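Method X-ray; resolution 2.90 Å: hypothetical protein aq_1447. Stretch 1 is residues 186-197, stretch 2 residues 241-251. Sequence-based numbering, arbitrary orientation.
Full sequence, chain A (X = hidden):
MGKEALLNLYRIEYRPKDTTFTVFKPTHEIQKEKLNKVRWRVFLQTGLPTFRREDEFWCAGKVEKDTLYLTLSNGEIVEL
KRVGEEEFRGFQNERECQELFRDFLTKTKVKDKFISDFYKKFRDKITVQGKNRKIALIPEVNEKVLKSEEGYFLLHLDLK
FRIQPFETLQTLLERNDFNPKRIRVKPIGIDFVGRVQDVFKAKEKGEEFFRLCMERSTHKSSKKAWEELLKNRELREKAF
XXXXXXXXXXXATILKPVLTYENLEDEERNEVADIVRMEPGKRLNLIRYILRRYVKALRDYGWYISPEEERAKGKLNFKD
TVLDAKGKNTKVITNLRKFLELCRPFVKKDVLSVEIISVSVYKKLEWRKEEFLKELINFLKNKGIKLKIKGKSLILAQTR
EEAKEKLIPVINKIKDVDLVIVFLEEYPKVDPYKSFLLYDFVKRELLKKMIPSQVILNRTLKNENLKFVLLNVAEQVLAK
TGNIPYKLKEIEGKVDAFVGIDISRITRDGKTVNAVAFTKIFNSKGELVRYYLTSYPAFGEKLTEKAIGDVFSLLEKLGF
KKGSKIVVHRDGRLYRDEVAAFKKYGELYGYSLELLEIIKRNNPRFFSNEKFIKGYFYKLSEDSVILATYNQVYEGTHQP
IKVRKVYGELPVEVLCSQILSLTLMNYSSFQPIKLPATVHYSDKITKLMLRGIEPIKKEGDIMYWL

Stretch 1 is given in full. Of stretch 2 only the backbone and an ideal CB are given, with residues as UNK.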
# COMPACT_ATOMS: atom_id res chain seq x y z
N LYS A 186 -0.96 -15.11 -9.12
CA LYS A 186 -1.60 -14.42 -10.23
C LYS A 186 -1.79 -15.35 -11.41
O LYS A 186 -0.86 -16.10 -11.75
CB LYS A 186 -0.73 -13.23 -10.72
CG LYS A 186 -1.31 -12.48 -11.96
CD LYS A 186 -0.26 -12.17 -12.98
CE LYS A 186 -0.84 -11.56 -14.22
NZ LYS A 186 0.21 -11.43 -15.22
N PRO A 187 -3.00 -15.34 -12.02
CA PRO A 187 -3.34 -16.17 -13.20
C PRO A 187 -2.66 -15.53 -14.43
O PRO A 187 -2.53 -14.30 -14.50
CB PRO A 187 -4.86 -16.04 -13.29
CG PRO A 187 -5.27 -15.79 -11.88
CD PRO A 187 -4.24 -14.83 -11.40
N ILE A 188 -2.30 -16.34 -15.43
CA ILE A 188 -1.56 -15.85 -16.60
C ILE A 188 -2.07 -14.65 -17.42
O ILE A 188 -1.44 -13.58 -17.40
CB ILE A 188 -1.05 -17.03 -17.51
CG1 ILE A 188 -0.10 -17.92 -16.69
CG2 ILE A 188 -0.29 -16.48 -18.75
CD1 ILE A 188 0.53 -19.09 -17.44
N GLY A 189 -3.17 -14.83 -18.15
CA GLY A 189 -3.71 -13.73 -18.93
C GLY A 189 -4.64 -12.80 -18.14
O GLY A 189 -5.42 -12.06 -18.74
N ILE A 190 -4.56 -12.85 -16.80
CA ILE A 190 -5.40 -12.05 -15.89
C ILE A 190 -4.63 -11.03 -15.00
O ILE A 190 -3.69 -11.40 -14.29
CB ILE A 190 -6.31 -13.00 -15.02
CG1 ILE A 190 -7.10 -13.97 -15.92
CG2 ILE A 190 -7.27 -12.21 -14.13
CD1 ILE A 190 -8.10 -14.93 -15.24
N ASP A 191 -5.11 -9.78 -15.01
CA ASP A 191 -4.60 -8.61 -14.26
C ASP A 191 -4.93 -8.69 -12.74
O ASP A 191 -5.19 -7.67 -12.08
CB ASP A 191 -5.28 -7.35 -14.85
CG ASP A 191 -4.31 -6.37 -15.52
OD1 ASP A 191 -3.21 -6.12 -14.97
OD2 ASP A 191 -4.71 -5.82 -16.57
N PHE A 192 -4.84 -9.88 -12.17
CA PHE A 192 -5.23 -10.05 -10.78
C PHE A 192 -4.23 -10.77 -9.86
O PHE A 192 -3.64 -11.76 -10.24
CB PHE A 192 -6.63 -10.72 -10.77
CG PHE A 192 -7.14 -11.14 -9.42
CD1 PHE A 192 -7.51 -10.18 -8.47
CD2 PHE A 192 -7.21 -12.50 -9.08
CE1 PHE A 192 -7.94 -10.56 -7.18
CE2 PHE A 192 -7.64 -12.92 -7.80
CZ PHE A 192 -8.01 -11.95 -6.85
N VAL A 193 -4.11 -10.27 -8.62
CA VAL A 193 -3.22 -10.86 -7.62
C VAL A 193 -4.06 -11.03 -6.34
O VAL A 193 -4.73 -10.09 -5.89
CB VAL A 193 -1.94 -9.98 -7.34
CG1 VAL A 193 -1.18 -10.45 -6.09
CG2 VAL A 193 -1.02 -10.01 -8.54
N GLY A 194 -4.02 -12.26 -5.80
CA GLY A 194 -4.74 -12.60 -4.58
C GLY A 194 -3.94 -13.55 -3.72
O GLY A 194 -2.99 -14.18 -4.21
N ARG A 195 -4.28 -13.64 -2.43
CA ARG A 195 -3.58 -14.53 -1.49
C ARG A 195 -4.31 -15.84 -1.36
O ARG A 195 -5.53 -15.85 -1.23
CB ARG A 195 -3.44 -13.91 -0.09
CG ARG A 195 -2.53 -12.72 0.03
CD ARG A 195 -2.08 -12.54 1.47
NE ARG A 195 -1.42 -11.25 1.70
CZ ARG A 195 -1.29 -10.67 2.90
NH1 ARG A 195 -1.77 -11.27 4.00
NH2 ARG A 195 -0.74 -9.47 3.00
N VAL A 196 -3.56 -16.94 -1.30
CA VAL A 196 -4.12 -18.29 -1.19
C VAL A 196 -4.83 -18.52 0.14
O VAL A 196 -4.27 -18.26 1.21
CB VAL A 196 -3.03 -19.39 -1.40
CG1 VAL A 196 -3.64 -20.77 -1.34
CG2 VAL A 196 -2.36 -19.22 -2.74
N GLN A 197 -6.07 -19.00 0.04
CA GLN A 197 -6.89 -19.30 1.21
C GLN A 197 -7.02 -20.81 1.46
O GLN A 197 -6.72 -21.28 2.58
CB GLN A 197 -8.29 -18.66 1.06
CG GLN A 197 -9.14 -18.79 2.33
CD GLN A 197 -10.50 -18.11 2.27
OE1 GLN A 197 -10.87 -17.44 1.28
NE2 GLN A 197 -11.25 -18.28 3.34
N UNK A 241 -7.00 -27.32 -7.10
CA UNK A 241 -7.82 -26.15 -7.34
C UNK A 241 -7.56 -25.34 -6.11
O UNK A 241 -7.43 -25.87 -5.00
CB UNK A 241 -9.30 -26.46 -7.57
N UNK A 242 -7.34 -24.05 -6.37
CA UNK A 242 -7.01 -23.06 -5.36
C UNK A 242 -8.10 -22.01 -5.23
O UNK A 242 -8.53 -21.41 -6.23
CB UNK A 242 -5.67 -22.39 -5.69
N UNK A 243 -8.53 -21.78 -3.99
CA UNK A 243 -9.55 -20.78 -3.68
C UNK A 243 -8.84 -19.54 -3.13
O UNK A 243 -8.04 -19.62 -2.19
CB UNK A 243 -10.58 -21.32 -2.68
N UNK A 244 -9.09 -18.40 -3.77
CA UNK A 244 -8.48 -17.15 -3.37
C UNK A 244 -9.36 -16.29 -2.46
O UNK A 244 -10.56 -16.56 -2.31
CB UNK A 244 -8.11 -16.35 -4.62
N UNK A 245 -8.75 -15.26 -1.85
CA UNK A 245 -9.36 -14.35 -0.87
C UNK A 245 -10.81 -13.92 -1.01
O UNK A 245 -11.66 -14.25 -0.16
CB UNK A 245 -8.52 -13.07 -0.85
N UNK A 246 -11.09 -13.22 -2.11
CA UNK A 246 -12.42 -12.71 -2.40
C UNK A 246 -13.42 -13.86 -2.68
O UNK A 246 -14.61 -13.75 -2.35
CB UNK A 246 -12.36 -11.76 -3.59
N UNK A 247 -12.88 -14.98 -3.17
CA UNK A 247 -13.69 -16.16 -3.47
C UNK A 247 -13.27 -16.92 -4.72
O UNK A 247 -13.36 -18.16 -4.73
CB UNK A 247 -15.15 -15.74 -3.62
N UNK A 248 -12.84 -16.17 -5.74
CA UNK A 248 -12.39 -16.64 -7.08
C UNK A 248 -11.61 -17.96 -7.08
O UNK A 248 -10.56 -18.07 -6.44
CB UNK A 248 -11.51 -15.56 -7.72
N UNK A 249 -12.15 -18.99 -7.75
CA UNK A 249 -11.48 -20.28 -7.81
C UNK A 249 -10.75 -20.42 -9.12
O UNK A 249 -11.32 -20.12 -10.18
CB UNK A 249 -12.48 -21.43 -7.63
N UNK A 250 -9.48 -20.80 -9.03
CA UNK A 250 -8.60 -20.99 -10.20
C UNK A 250 -7.78 -22.27 -10.02
O UNK A 250 -7.50 -22.63 -8.87
CB UNK A 250 -7.68 -19.79 -10.39
N UNK A 251 -7.49 -23.02 -11.12
CA UNK A 251 -6.69 -24.26 -11.08
C UNK A 251 -5.23 -23.88 -10.90
O UNK A 251 -4.75 -22.94 -11.55
CB UNK A 251 -6.88 -25.09 -12.35

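At positions 241 and 249 nothing of stretch 1 lies within 5.5 Å of the ideal CB, so stretch 1 sets no preference; the residues are L241 and T249.

Position 242 is extended, with CA-to-CB sideways and the ideal CB 5.1 Å from V196 CG1. A small or medium apolar side chain would suit. It is V242, whose CG1 packs 3.7 Å from V196 CG1.

At 243 the backbone does the work: Q197 N donates to the carbonyl O of 243 at 3.0 Å and 153°, a bond any residue could accept. CB points sideways, 5.1 Å from Q197 CB, leaving the choice wide. It is V243.

Position 244 pairs with V196 in an antiparallel, non-hydrogen-bonded bridge, CA to CA 5.0 Å. Its ideal CB lies 4.7 Å from F192 CE2 and 5.0 Å from G194 CA, so a branched or long apolar chain could reach the ring. L244 (m, t) does so: CD1 sits 3.6 Å from F192 CE2, near the ring plane, and CD2 lies 4.3 Å from V196 CG2.

At 245 the backbone N gives a weak hydrogen bond to R195 O (3.3 Å, 138°). The ideal CB, 5.3 Å from G194 CA, leaves room along the glycine, where a flexible chain, polar or apolar, could lie. E245 takes this path, bringing OE2 to 3.2 Å from G194 CA.

Position 246 has CB sideways, 5.4 Å from F192 CZ; a long chain could skirt the ring. K246, with chi2 to chi4 all t, carries NZ to 3.6 Å from F192 CE1, at the ring edge.

Position 247 has phi/psi 142°/-37°, where a CB would jam against the preceding carbonyl O. Glycine is called for, and G247 is found.

At 248 CB points toward stretch 1, 4.7 Å from F192 CE2, so an aromatic or other broad apolar group would fit. Y248 sets its ring near parallel to that of F192 (21°, centroids 5.1 Å apart), but slid so that they barely overlap.

Position 250 points toward stretch 1, its ideal CB 4.9 Å from P187 CG, with I190 and F192 also nearby. A large apolar or aromatic side chain suits. Y250 offers a ring face to P187 CG, 4.0 Å from the Y250 ring centroid and 15° off the normal, a CH-pi contact; its CE2 meets I190 CD1 at 3.8 Å.

Position 251, phi -75°, admits proline among others, and is P251.

Stretch 2, residues 241-251: LVVLEKGYTYP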
# COMPACT_ATOMS: atom_id res chain seq x y z
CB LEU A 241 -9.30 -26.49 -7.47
CG LEU A 241 -9.68 -27.51 -8.54
CD1 LEU A 241 -11.15 -27.70 -8.60
CD2 LEU A 241 -9.16 -27.09 -9.88
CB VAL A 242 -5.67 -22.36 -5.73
CG1 VAL A 242 -5.22 -21.41 -4.63
CG2 VAL A 242 -4.57 -23.42 -6.06
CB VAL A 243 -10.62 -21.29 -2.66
CG1 VAL A 243 -11.79 -20.30 -2.57
CG2 VAL A 243 -11.14 -22.66 -3.07
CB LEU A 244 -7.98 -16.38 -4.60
CG LEU A 244 -7.01 -17.12 -5.54
CD1 LEU A 244 -6.49 -16.16 -6.60
CD2 LEU A 244 -5.82 -17.70 -4.80
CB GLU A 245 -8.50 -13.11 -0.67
CG GLU A 245 -7.64 -12.66 -1.85
CD GLU A 245 -6.59 -11.63 -1.45
OE1 GLU A 245 -6.11 -11.60 -0.28
OE2 GLU A 245 -6.22 -10.84 -2.35
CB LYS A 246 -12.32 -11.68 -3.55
CG LYS A 246 -11.24 -10.56 -3.33
CD LYS A 246 -11.00 -9.65 -4.58
CE LYS A 246 -9.93 -8.58 -4.33
NZ LYS A 246 -9.59 -7.81 -5.56
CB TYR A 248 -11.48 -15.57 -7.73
CG TYR A 248 -12.05 -14.15 -7.93
CD1 TYR A 248 -12.57 -13.42 -6.85
CD2 TYR A 248 -12.03 -13.53 -9.20
CE1 TYR A 248 -13.08 -12.08 -7.02
CE2 TYR A 248 -12.54 -12.17 -9.38
CZ TYR A 248 -13.06 -11.47 -8.28
OH TYR A 248 -13.55 -10.20 -8.40
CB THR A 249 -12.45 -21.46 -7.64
OG1 THR A 249 -13.17 -21.29 -6.42
CG2 THR A 249 -11.68 -22.80 -7.59
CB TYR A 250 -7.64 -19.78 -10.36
CG TYR A 250 -8.28 -18.49 -10.83
CD1 TYR A 250 -8.28 -17.35 -10.01
CD2 TYR A 250 -8.89 -18.40 -12.10
CE1 TYR A 250 -8.89 -16.11 -10.44
CE2 TYR A 250 -9.51 -17.17 -12.54
CZ TYR A 250 -9.50 -16.03 -11.70
OH TYR A 250 -10.07 -14.83 -12.11
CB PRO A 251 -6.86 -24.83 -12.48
CG PRO A 251 -8.17 -24.33 -12.87
CD PRO A 251 -8.14 -22.91 -12.44
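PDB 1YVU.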